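Local atomic coordinates of acyl-CoA dehydrogenase (Bacillus subtilis, PDB entry 5LNX), a protein that catalyses the oxidation of 2,3-saturated acyl-CoA to 2,3-dehydroacyl-CoA, passing the electrons to an acceptor with FAD as cofactor. Residues D[70-75]-D[296-301]; D[133-138]-D[177-182]; D[313-318]-D[365-370]. All coordinates share one frame; numbering follows the deposited sequence.

In the fold
From the N terminus, the chain first enters interaction 1 with helix 64-77. Its partner is helix 277-305, so a very long loop is closed, and the N-terminal and C-terminal helical regions are joined. Interaction 2 closes a shorter loop that falls entirely within the first. It ties residues 133-138 to strand 179-185 in the middle beta region, about 30 Å from interaction 1 between centres. Interaction 3 comes later in series and closes another loop near the C terminus, joining helices 311-326 and 364-376. It touches interaction 1, because helices 277-305 and 311-326 follow each other and pack through L296 and A317. No two of the three loops cross. Interactions 1 and 3 both touch the second subunit.

Interaction 1 (D[70-75]-D[296-301])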
loop_
_atom_site.group_PDB
_atom_site.type_symbol
_atom_site.label_atom_id
_atom_site.label_comp_id
_atom_site.label_asym_id
_atom_site.label_seq_id
_atom_site.Cartn_x
_atom_site.Cartn_y
_atom_site.Cartn_z
ATOM N N ALA D 70 9.966 -3.728 -28.890
ATOM C CA ALA D 70 9.618 -2.538 -29.659
ATOM C C ALA D 70 8.581 -1.723 -28.896
ATOM O O ALA D 70 8.815 -0.557 -28.554
ATOM C CB ALA D 70 9.107 -2.915 -31.046
ATOM N N ILE D 71 7.465 -2.371 -28.578
ATOM C CA ILE D 71 6.332 -1.754 -27.831
ATOM C C ILE D 71 6.759 -1.125 -26.504
ATOM O O ILE D 71 6.296 -0.048 -26.128
ATOM C CB ILE D 71 5.245 -2.789 -27.544
ATOM C CG1 ILE D 71 4.638 -3.267 -28.873
ATOM C CG2 ILE D 71 4.152 -2.209 -26.655
ATOM C CD1 ILE D 71 3.474 -4.221 -28.723
ATOM N N HIS D 72 7.677 -1.788 -25.825
ATOM C CA HIS D 72 8.305 -1.247 -24.613
ATOM C C HIS D 72 8.994 0.096 -24.870
ATOM O O HIS D 72 8.713 1.109 -24.209
ATOM C CB HIS D 72 9.337 -2.249 -24.061
ATOM C CG HIS D 72 10.196 -1.703 -22.957
ATOM N ND1 HIS D 72 11.372 -2.307 -22.568
ATOM C CD2 HIS D 72 10.038 -0.629 -22.146
ATOM C CE1 HIS D 72 11.903 -1.627 -21.569
ATOM N NE2 HIS D 72 11.115 -0.601 -21.297
ATOM N N GLU D 73 9.905 0.072 -25.832
ATOM C CA GLU D 73 10.667 1.253 -26.242
ATOM C C GLU D 73 9.792 2.418 -26.706
ATOM O O GLU D 73 10.008 3.562 -26.316
ATOM C CB GLU D 73 11.649 0.872 -27.347
ATOM C CG GLU D 73 12.853 0.138 -26.800
ATOM C CD GLU D 73 13.674 0.990 -25.836
ATOM O OE1 GLU D 73 13.563 2.256 -25.793
ATOM O OE2 GLU D 73 14.410 0.348 -25.076
ATOM N N ILE D 74 8.805 2.114 -27.542
ATOM C CA ILE D 74 7.908 3.140 -28.096
ATOM C C ILE D 74 7.081 3.790 -27.000
ATOM O O ILE D 74 6.753 4.980 -27.071
ATOM C CB ILE D 74 6.960 2.559 -29.168
ATOM C CG1 ILE D 74 7.743 2.304 -30.466
ATOM C CG2 ILE D 74 5.824 3.519 -29.445
ATOM C CD1 ILE D 74 6.928 1.702 -31.594
ATOM N N SER D 75 6.766 3.003 -25.986
ATOM C CA SER D 75 5.905 3.448 -24.903
ATOM C C SER D 75 6.627 4.354 -23.894
ATOM O O SER D 75 5.983 5.140 -23.190
ATOM C CB SER D 75 5.235 2.248 -24.222
ATOM O OG SER D 75 4.468 1.514 -25.177
ATOM N N LEU D 296 9.020 -9.779 -15.429
ATOM C CA LEU D 296 7.699 -10.389 -15.609
ATOM C C LEU D 296 7.299 -10.346 -17.081
ATOM O O LEU D 296 6.851 -11.348 -17.635
ATOM C CB LEU D 296 6.634 -9.652 -14.796
ATOM C CG LEU D 296 6.646 -9.862 -13.293
ATOM C CD1 LEU D 296 5.591 -8.975 -12.661
ATOM C CD2 LEU D 296 6.399 -11.307 -12.922
ATOM N N VAL D 297 7.489 -9.175 -17.682
ATOM C CA VAL D 297 7.146 -8.931 -19.083
ATOM C C VAL D 297 7.929 -9.835 -20.027
ATOM O O VAL D 297 7.357 -10.586 -20.812
ATOM C CB VAL D 297 7.425 -7.463 -19.489
ATOM C CG1 VAL D 297 7.269 -7.273 -20.996
ATOM C CG2 VAL D 297 6.502 -6.513 -18.747
ATOM N N TYR D 298 9.246 -9.759 -19.932
ATOM C CA TYR D 298 10.135 -10.458 -20.874
ATOM C C TYR D 298 10.186 -11.969 -20.720
ATOM O O TYR D 298 10.408 -12.673 -21.698
ATOM C CB TYR D 298 11.544 -9.847 -20.837
ATOM C CG TYR D 298 11.539 -8.506 -21.532
ATOM C CD1 TYR D 298 11.343 -8.424 -22.912
ATOM C CD2 TYR D 298 11.622 -7.319 -20.806
ATOM C CE1 TYR D 298 11.243 -7.196 -23.557
ATOM C CE2 TYR D 298 11.536 -6.090 -21.434
ATOM C CZ TYR D 298 11.349 -6.031 -22.807
ATOM O OH TYR D 298 11.311 -4.825 -23.450
ATOM N N HIS D 299 9.997 -12.459 -19.503
ATOM C CA HIS D 299 9.898 -13.896 -19.273
ATOM C C HIS D 299 8.568 -14.445 -19.830
ATOM O O HIS D 299 8.513 -15.541 -20.397
ATOM C CB HIS D 299 10.019 -14.229 -17.786
ATOM C CG HIS D 299 9.786 -15.673 -17.473
ATOM N ND1 HIS D 299 10.556 -16.680 -18.010
ATOM C CD2 HIS D 299 8.864 -16.283 -16.689
ATOM C CE1 HIS D 299 10.125 -17.849 -17.568
ATOM N NE2 HIS D 299 9.101 -17.637 -16.762
ATOM N N ALA D 300 7.505 -13.671 -19.646
ATOM C CA ALA D 300 6.197 -13.972 -20.233
ATOM C C ALA D 300 6.279 -14.078 -21.756
ATOM O O ALA D 300 5.666 -14.962 -22.371
ATOM C CB ALA D 300 5.186 -12.909 -19.843
ATOM N N ALA D 301 7.016 -13.149 -22.353
ATOM C CA ALA D 301 7.180 -13.091 -23.813
ATOM C C ALA D 301 8.150 -14.160 -24.319
ATOM O O ALA D 301 8.065 -14.604 -25.460
ATOM C CB ALA D 301 7.661 -11.720 -24.239
#
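H72 and Y298 meet side chain to side chain and link helix 64-77 to helix 277-305. The polar part is one hydrogen bond between H72 ND1 and Y298 OH, 2.7 Å long. Either atom could be the donor, and the bond is bent, with an angle of 141°. The hydroxyl lies at the edge of the imidazole, near its plane. In turn, ND1 sits at the edge of the phenol ring, in plane. H72 holds CG anti to its own backbone N (chi1 170°), which carries the imidazole out to this meeting point.

The aromatic part is looser. The two ring centroids are 5.9 Å apart and the planes are inclined at 54°, an oblique pair rather than a stack.

Apolar groups pack on the phenol. V297 CG1, one residue earlier on the same helix, stands over the centre of one face of the Y298 ring, 4.3 Å above its plane. I68 and L69 of helix 64-77 also touch Y298.

The other imidazole nitrogen, H72 NE2, is hydrogen-bonded to E253 on helix 229-265. H72 therefore joins three helices through its two ring nitrogens, in a buried place between the N-terminal and C-terminal helical regions. The nearby E253 carboxylate may raise the affinity of the imidazole for a proton.

Interaction 2 (D[133-138]-D[177-182])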
loop_
_atom_site.group_PDB
_atom_site.type_symbol
_atom_site.label_atom_id
_atom_site.label_comp_id
_atom_site.label_asym_id
_atom_site.label_seq_id
_atom_site.Cartn_x
_atom_site.Cartn_y
_atom_site.Cartn_z
ATOM N N GLY D 133 -17.867 -13.039 -23.131
ATOM C CA GLY D 133 -18.721 -14.161 -23.562
ATOM C C GLY D 133 -20.123 -13.719 -23.919
ATOM O O GLY D 133 -20.690 -14.210 -24.860
ATOM N N SER D 134 -20.685 -12.819 -23.116
ATOM C CA SER D 134 -22.093 -12.404 -23.239
ATOM C C SER D 134 -22.311 -11.283 -24.245
ATOM O O SER D 134 -23.209 -10.459 -24.090
ATOM C CB SER D 134 -22.652 -11.974 -21.878
ATOM O OG SER D 134 -21.857 -10.944 -21.321
ATOM N N LEU D 135 -21.503 -11.264 -25.287
ATOM C CA LEU D 135 -21.734 -10.362 -26.407
ATOM C C LEU D 135 -23.016 -10.717 -27.188
ATOM O O LEU D 135 -23.445 -11.885 -27.252
ATOM C CB LEU D 135 -20.516 -10.315 -27.360
ATOM C CG LEU D 135 -20.092 -11.576 -28.104
ATOM C CD1 LEU D 135 -20.864 -11.744 -29.399
ATOM C CD2 LEU D 135 -18.604 -11.542 -28.401
ATOM N N ARG D 136 -23.577 -9.677 -27.810
ATOM C CA ARG D 136 -24.909 -9.711 -28.425
ATOM C C ARG D 136 -24.911 -9.503 -29.934
ATOM O O ARG D 136 -25.897 -9.795 -30.605
ATOM C CB ARG D 136 -25.778 -8.650 -27.773
ATOM C CG ARG D 136 -26.128 -9.006 -26.345
ATOM C CD ARG D 136 -27.106 -8.002 -25.761
ATOM N NE ARG D 136 -27.293 -8.183 -24.318
ATOM C CZ ARG D 136 -28.083 -7.427 -23.560
ATOM N NH1 ARG D 136 -28.798 -6.452 -24.110
ATOM N NH2 ARG D 136 -28.144 -7.624 -22.251
ATOM N N THR D 137 -23.827 -8.971 -30.474
ATOM C CA THR D 137 -23.736 -8.792 -31.920
ATOM C C THR D 137 -23.968 -10.137 -32.576
ATOM O O THR D 137 -23.340 -11.143 -32.211
ATOM C CB THR D 137 -22.380 -8.210 -32.366
ATOM O OG1 THR D 137 -22.307 -6.842 -31.947
ATOM C CG2 THR D 137 -22.238 -8.258 -33.884
ATOM N N THR D 138 -24.912 -10.161 -33.506
ATOM C CA THR D 138 -25.259 -11.395 -34.194
ATOM C C THR D 138 -24.652 -11.392 -35.604
ATOM O O THR D 138 -24.465 -10.333 -36.221
ATOM C CB THR D 138 -26.789 -11.648 -34.192
ATOM O OG1 THR D 138 -27.016 -13.014 -34.546
ATOM N N HIS D 177 -19.648 -20.288 -26.299
ATOM C CA HIS D 177 -19.230 -21.338 -27.245
ATOM C C HIS D 177 -19.805 -21.166 -28.645
ATOM O O HIS D 177 -19.457 -21.912 -29.558
ATOM C CB HIS D 177 -19.592 -22.691 -26.681
ATOM C CG HIS D 177 -18.715 -23.098 -25.543
ATOM N ND1 HIS D 177 -19.081 -22.937 -24.222
ATOM C CD2 HIS D 177 -17.472 -23.633 -25.529
ATOM C CE1 HIS D 177 -18.110 -23.380 -23.444
ATOM N NE2 HIS D 177 -17.127 -23.816 -24.213
ATOM N N GLY D 178 -20.679 -20.180 -28.810
ATOM C CA GLY D 178 -21.360 -19.915 -30.097
ATOM C C GLY D 178 -20.928 -18.611 -30.772
ATOM O O GLY D 178 -21.589 -18.121 -31.709
ATOM N N ILE D 179 -19.822 -18.067 -30.272
ATOM C CA ILE D 179 -19.183 -16.905 -30.837
ATOM C C ILE D 179 -18.263 -17.297 -31.997
ATOM O O ILE D 179 -17.408 -18.182 -31.873
ATOM C CB ILE D 179 -18.335 -16.193 -29.775
ATOM C CG1 ILE D 179 -19.241 -15.458 -28.783
ATOM C CG2 ILE D 179 -17.380 -15.202 -30.422
ATOM C CD1 ILE D 179 -18.570 -15.155 -27.474
ATOM N N SER D 180 -18.400 -16.564 -33.096
ATOM C CA SER D 180 -17.496 -16.672 -34.243
ATOM C C SER D 180 -16.650 -15.403 -34.439
ATOM O O SER D 180 -17.011 -14.322 -33.971
ATOM C CB SER D 180 -18.301 -16.949 -35.516
ATOM O OG SER D 180 -18.654 -18.321 -35.588
ATOM N N ALA D 181 -15.566 -15.549 -35.191
ATOM C CA ALA D 181 -14.664 -14.431 -35.471
ATOM C C ALA D 181 -14.599 -14.117 -36.945
ATOM O O ALA D 181 -14.462 -15.018 -37.787
ATOM C CB ALA D 181 -13.273 -14.710 -34.934
ATOM N N PHE D 182 -14.609 -12.820 -37.244
ATOM C CA PHE D 182 -14.727 -12.304 -38.627
ATOM C C PHE D 182 -13.682 -11.239 -39.000
ATOM O O PHE D 182 -13.408 -10.312 -38.230
ATOM C CB PHE D 182 -16.113 -11.719 -38.834
ATOM C CG PHE D 182 -17.218 -12.725 -38.709
ATOM C CD1 PHE D 182 -17.695 -13.398 -39.823
ATOM C CD2 PHE D 182 -17.798 -12.988 -37.474
ATOM C CE1 PHE D 182 -18.725 -14.315 -39.709
ATOM C CE2 PHE D 182 -18.838 -13.899 -37.352
ATOM C CZ PHE D 182 -19.298 -14.568 -38.475
#
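L135 and I179 meet in the middle beta domain of the acyl-CoA dehydrogenase fold. L135 belongs to the loop between strands 119-120 and 138-142. I179 opens strand 179-185, which runs antiparallel to strand 163-169 in a mixed sheet. The contact is apolar packing of loop on sheet, and no hydrogen bond crosses it.

The two side chains reach toward each other tip to tip. L135 CD2 and I179 CD1 touch at 3.7 Å. The branch carbon takes part too, with L135 CG 3.9 Å from I179 CD1. I179 CG1 adds a second surface, 4.0 Å from L135 CD2. L135 has its CG between the backbone N and the carbonyl carbon (chi1 63°). This aims CG at I179, and the two methyls spread to its flanks, CD2 the closer. I179 holds CG1 beside its backbone N and sends CD1 to the loop.

L169 on strand 163-169 touches both side chains and extends the small apolar cluster. Polar bonds fix the loop around it: E125 accepts from R136 N through OE1 and is hydrogen-bonded to T137 OG1 through OE2. With an alanine in place of L135, I179 CD1 would probably lose its apolar partner on the loop, and a gap would open beside it.

The loop also passes close to the cofactor. S130, in the same loop three residues before G133, is hydrogen-bonded to FAD, and the side chain of L135 is about 9 Å from a bound FAD. The same isoleucine tip also meets the backbone of the loop, where G133 O lies 3.5 Å from I179 CD1.

Interaction 3 (D[313-318]-D[365-370]); sequences EASMAK and EIQRLI. With FAD (flavin-adenine dinucleotide), chain S.
Q367 reaches S315 by folding its chain: CG stands anti to the carbonyl carbon (chi1 -57°), and a bend at chi2 turns the amide to helix 311-326. K318 sets off with CG anti to its backbone N and also bends at chi2. Its chain thereby crosses that of Q367 at about a right angle.

S315 OG donates a hydrogen bond to Q367 OE1, 2.5 Å long. The hydroxyl lies nearly in line with the amide C=O bond, at a C=O...donor angle of 171°. I370 flanks the same hydroxyl, with its CG2 3.6 Å from S315 OG. At the other end of the amide, K318 CD lies over one face, 3.6 Å from Q367 NE2. The polar ends of both chains go to one carbonyl: Q367 NE2 and K318 NZ are each hydrogen-bonded to G362 O, and K318 NZ also bonds T357 O. Thus both ends of the buried amide have partners, which fixes its rotation.

These two helices belong to the C-terminal helical domain of the acyl-CoA dehydrogenase fold. Their short segments run roughly antiparallel, with N-to-C directions 146° apart and axes 9.0 Å apart at closest approach. The backbones come nearest at S315 and Q367, whose CA atoms are 5.3 Å apart.

E365, half a turn before Q367, faces the cofactor. FAD O2B, on the adenosine ribose, donates a hydrogen bond to E365 OE1 at 2.6 Å. The same carboxylate oxygen is hydrogen-bonded to Q334 NE2 of the third subunit, so this part of the pocket is shared between chains.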
loop_
_atom_site.group_PDB
_atom_site.type_symbol
_atom_site.label_atom_id
_atom_site.label_comp_id
_atom_site.label_asym_id
_atom_site.label_seq_id
_atom_site.Cartn_x
_atom_site.Cartn_y
_atom_site.Cartn_z
ATOM N N GLU D 313 1.473 -16.059 -16.525
ATOM C CA GLU D 313 2.608 -15.112 -16.497
ATOM C C GLU D 313 2.260 -13.771 -17.136
ATOM O O GLU D 313 2.712 -12.721 -16.691
ATOM C CB GLU D 313 3.846 -15.724 -17.185
ATOM C CG GLU D 313 4.442 -16.926 -16.446
ATOM C CD GLU D 313 3.689 -18.246 -16.736
ATOM O OE1 GLU D 313 2.759 -18.237 -17.569
ATOM O OE2 GLU D 313 4.015 -19.295 -16.148
ATOM N N ALA D 314 1.456 -13.824 -18.191
ATOM C CA ALA D 314 1.013 -12.625 -18.913
ATOM C C ALA D 314 0.036 -11.809 -18.074
ATOM O O ALA D 314 0.036 -10.587 -18.099
ATOM C CB ALA D 314 0.358 -13.016 -20.237
ATOM N N SER D 315 -0.827 -12.508 -17.351
ATOM C CA SER D 315 -1.748 -11.855 -16.414
ATOM C C SER D 315 -1.008 -11.134 -15.300
ATOM O O SER D 315 -1.317 -10.006 -14.963
ATOM C CB SER D 315 -2.735 -12.866 -15.826
ATOM O OG SER D 315 -3.875 -12.935 -16.637
ATOM N N MET D 316 -0.061 -11.827 -14.708
ATOM C CA MET D 316 0.843 -11.255 -13.681
ATOM C C MET D 316 1.562 -9.967 -14.124
ATOM O O MET D 316 1.561 -8.958 -13.411
ATOM C CB MET D 316 1.884 -12.311 -13.262
ATOM C CG MET D 316 1.344 -13.332 -12.273
ATOM S SD MET D 316 2.437 -14.734 -11.998
ATOM C CE MET D 316 1.734 -15.532 -10.556
ATOM N N ALA D 317 2.196 -10.042 -15.292
ATOM C CA ALA D 317 2.858 -8.887 -15.928
ATOM C C ALA D 317 1.937 -7.688 -16.139
ATOM O O ALA D 317 2.329 -6.542 -15.904
ATOM C CB ALA D 317 3.430 -9.307 -17.274
ATOM N N LYS D 318 0.747 -7.957 -16.675
ATOM C CA LYS D 318 -0.222 -6.896 -17.017
ATOM C C LYS D 318 -0.646 -6.144 -15.758
ATOM O O LYS D 318 -0.603 -4.915 -15.705
ATOM C CB LYS D 318 -1.472 -7.485 -17.687
ATOM C CG LYS D 318 -2.359 -6.479 -18.420
ATOM C CD LYS D 318 -3.428 -5.860 -17.524
ATOM C CE LYS D 318 -4.491 -5.152 -18.350
ATOM N NZ LYS D 318 -5.476 -4.375 -17.524
ATOM N N GLU D 365 -8.853 -6.558 -11.897
ATOM C CA GLU D 365 -9.786 -7.473 -11.175
ATOM C C GLU D 365 -9.880 -8.815 -11.894
ATOM O O GLU D 365 -9.711 -9.866 -11.295
ATOM C CB GLU D 365 -11.171 -6.854 -10.971
ATOM C CG GLU D 365 -11.190 -5.703 -9.985
ATOM C CD GLU D 365 -10.437 -4.496 -10.517
ATOM O OE1 GLU D 365 -10.631 -4.169 -11.692
ATOM O OE2 GLU D 365 -9.591 -3.915 -9.805
ATOM N N ILE D 366 -10.037 -8.762 -13.201
ATOM C CA ILE D 366 -10.077 -9.983 -14.020
ATOM C C ILE D 366 -8.768 -10.766 -13.989
ATOM O O ILE D 366 -8.762 -12.012 -14.010
ATOM C CB ILE D 366 -10.456 -9.678 -15.497
ATOM C CG1 ILE D 366 -11.888 -9.168 -15.585
ATOM C CG2 ILE D 366 -10.288 -10.911 -16.383
ATOM C CD1 ILE D 366 -12.882 -9.974 -14.805
ATOM N N GLN D 367 -7.668 -10.032 -13.993
ATOM C CA GLN D 367 -6.329 -10.629 -14.055
ATOM C C GLN D 367 -6.027 -11.408 -12.774
ATOM O O GLN D 367 -5.420 -12.495 -12.801
ATOM C CB GLN D 367 -5.267 -9.550 -14.263
ATOM C CG GLN D 367 -5.482 -8.702 -15.519
ATOM C CD GLN D 367 -5.214 -9.427 -16.831
ATOM O OE1 GLN D 367 -4.695 -10.555 -16.866
ATOM N NE2 GLN D 367 -5.509 -8.745 -17.924
ATOM N N ARG D 368 -6.423 -10.824 -11.652
ATOM C CA ARG D 368 -6.233 -11.475 -10.359
ATOM C C ARG D 368 -7.079 -12.739 -10.310
ATOM O O ARG D 368 -6.569 -13.839 -10.042
ATOM C CB ARG D 368 -6.574 -10.519 -9.224
ATOM C CG ARG D 368 -5.460 -9.518 -8.959
ATOM C CD ARG D 368 -5.852 -8.391 -8.005
ATOM N NE ARG D 368 -4.669 -7.619 -7.585
ATOM C CZ ARG D 368 -4.443 -6.331 -7.852
ATOM N NH1 ARG D 368 -5.337 -5.579 -8.512
ATOM N NH2 ARG D 368 -3.302 -5.772 -7.446
ATOM N N LEU D 369 -8.332 -12.595 -10.733
ATOM C CA LEU D 369 -9.241 -13.745 -10.951
ATOM C C LEU D 369 -8.616 -14.874 -11.780
ATOM O O LEU D 369 -8.459 -16.007 -11.303
ATOM C CB LEU D 369 -10.528 -13.264 -11.627
ATOM N N ILE D 370 -8.161 -14.539 -12.983
ATOM C CA ILE D 370 -7.455 -15.510 -13.848
ATOM C C ILE D 370 -6.286 -16.180 -13.118
ATOM O O ILE D 370 -6.193 -17.397 -13.085
ATOM C CB ILE D 370 -6.871 -14.838 -15.109
ATOM C CG1 ILE D 370 -7.983 -14.416 -16.078
ATOM C CG2 ILE D 370 -5.884 -15.775 -15.809
ATOM C CD1 ILE D 370 -7.487 -13.643 -17.283
HETATM P PA FAD S . -16.749 -3.836 -16.723
HETATM O O1A FAD S . -16.001 -5.014 -17.326
HETATM O O2A FAD S . -18.231 -3.798 -16.542
HETATM O O5B FAD S . -16.100 -3.673 -15.259
HETATM C C5B FAD S . -16.353 -2.601 -14.363
HETATM C C4B FAD S . -15.444 -2.844 -13.160
HETATM O O4B FAD S . -15.951 -3.984 -12.510
HETATM C C3B FAD S . -14.007 -3.146 -13.557
HETATM O O3B FAD S . -13.083 -2.652 -12.581
HETATM C C2B FAD S . -13.926 -4.646 -13.557
HETATM O O2B FAD S . -12.687 -5.079 -13.024
HETATM C C1B FAD S . -14.993 -5.017 -12.577
HETATM N N9A FAD S . -15.667 -6.288 -12.803
HETATM C C8A FAD S . -16.750 -6.550 -13.569
HETATM N N7A FAD S . -17.117 -7.860 -13.417
HETATM C C5A FAD S . -16.239 -8.430 -12.550
HETATM C C6A FAD S . -16.019 -9.732 -11.915
HETATM N N6A FAD S . -16.799 -10.790 -12.186
HETATM N N1A FAD S . -15.011 -9.849 -11.023
HETATM C C2A FAD S . -14.190 -8.846 -10.675
HETATM N N3A FAD S . -14.332 -7.635 -11.218
HETATM C C4A FAD S . -15.312 -7.372 -12.123
HETATM N N1 FAD S . -12.278 -3.332 -26.353
HETATM C C2 FAD S . -12.005 -4.055 -27.465
HETATM O O2 FAD S . -12.738 -5.021 -27.714
HETATM N N3 FAD S . -10.980 -3.789 -28.303
HETATM C C4 FAD S . -10.150 -2.759 -28.093
HETATM O O4 FAD S . -9.201 -2.509 -28.876
HETATM C C4X FAD S . -10.398 -1.911 -26.910
HETATM N N5 FAD S . -9.602 -0.854 -26.641
HETATM C C5X FAD S . -9.844 -0.066 -25.569
HETATM C C6 FAD S . -9.051 1.039 -25.399
HETATM C C7 FAD S . -9.209 1.867 -24.316
HETATM C C7M FAD S . -8.200 2.979 -24.179
HETATM C C8 FAD S . -10.307 1.587 -23.351
HETATM C C8M FAD S . -10.566 2.437 -22.136
HETATM C C9 FAD S . -11.127 0.503 -23.545
HETATM C C9A FAD S . -10.956 -0.351 -24.626
HETATM N N10 FAD S . -11.829 -1.456 -24.892
HETATM C C10 FAD S . -11.541 -2.262 -26.022
HETATM C "C1'" FAD S . -12.905 -1.834 -23.964
HETATM C "C2'" FAD S . -12.275 -2.521 -22.730
HETATM O "O2'" FAD S . -11.630 -3.777 -23.011
HETATM C "C3'" FAD S . -13.306 -2.680 -21.621
HETATM O "O3'" FAD S . -13.468 -1.414 -20.985
HETATM C "C4'" FAD S . -12.899 -3.763 -20.632
HETATM O "O4'" FAD S . -12.953 -5.043 -21.286
HETATM C "C5'" FAD S . -13.769 -3.763 -19.350
HETATM O "O5'" FAD S . -15.186 -3.790 -19.536
HETATM P P FAD S . -16.175 -2.555 -19.132
HETATM O O1P FAD S . -17.623 -2.898 -19.430
HETATM O O2P FAD S . -15.616 -1.282 -19.707
HETATM O O3P FAD S . -16.286 -2.503 -17.520
#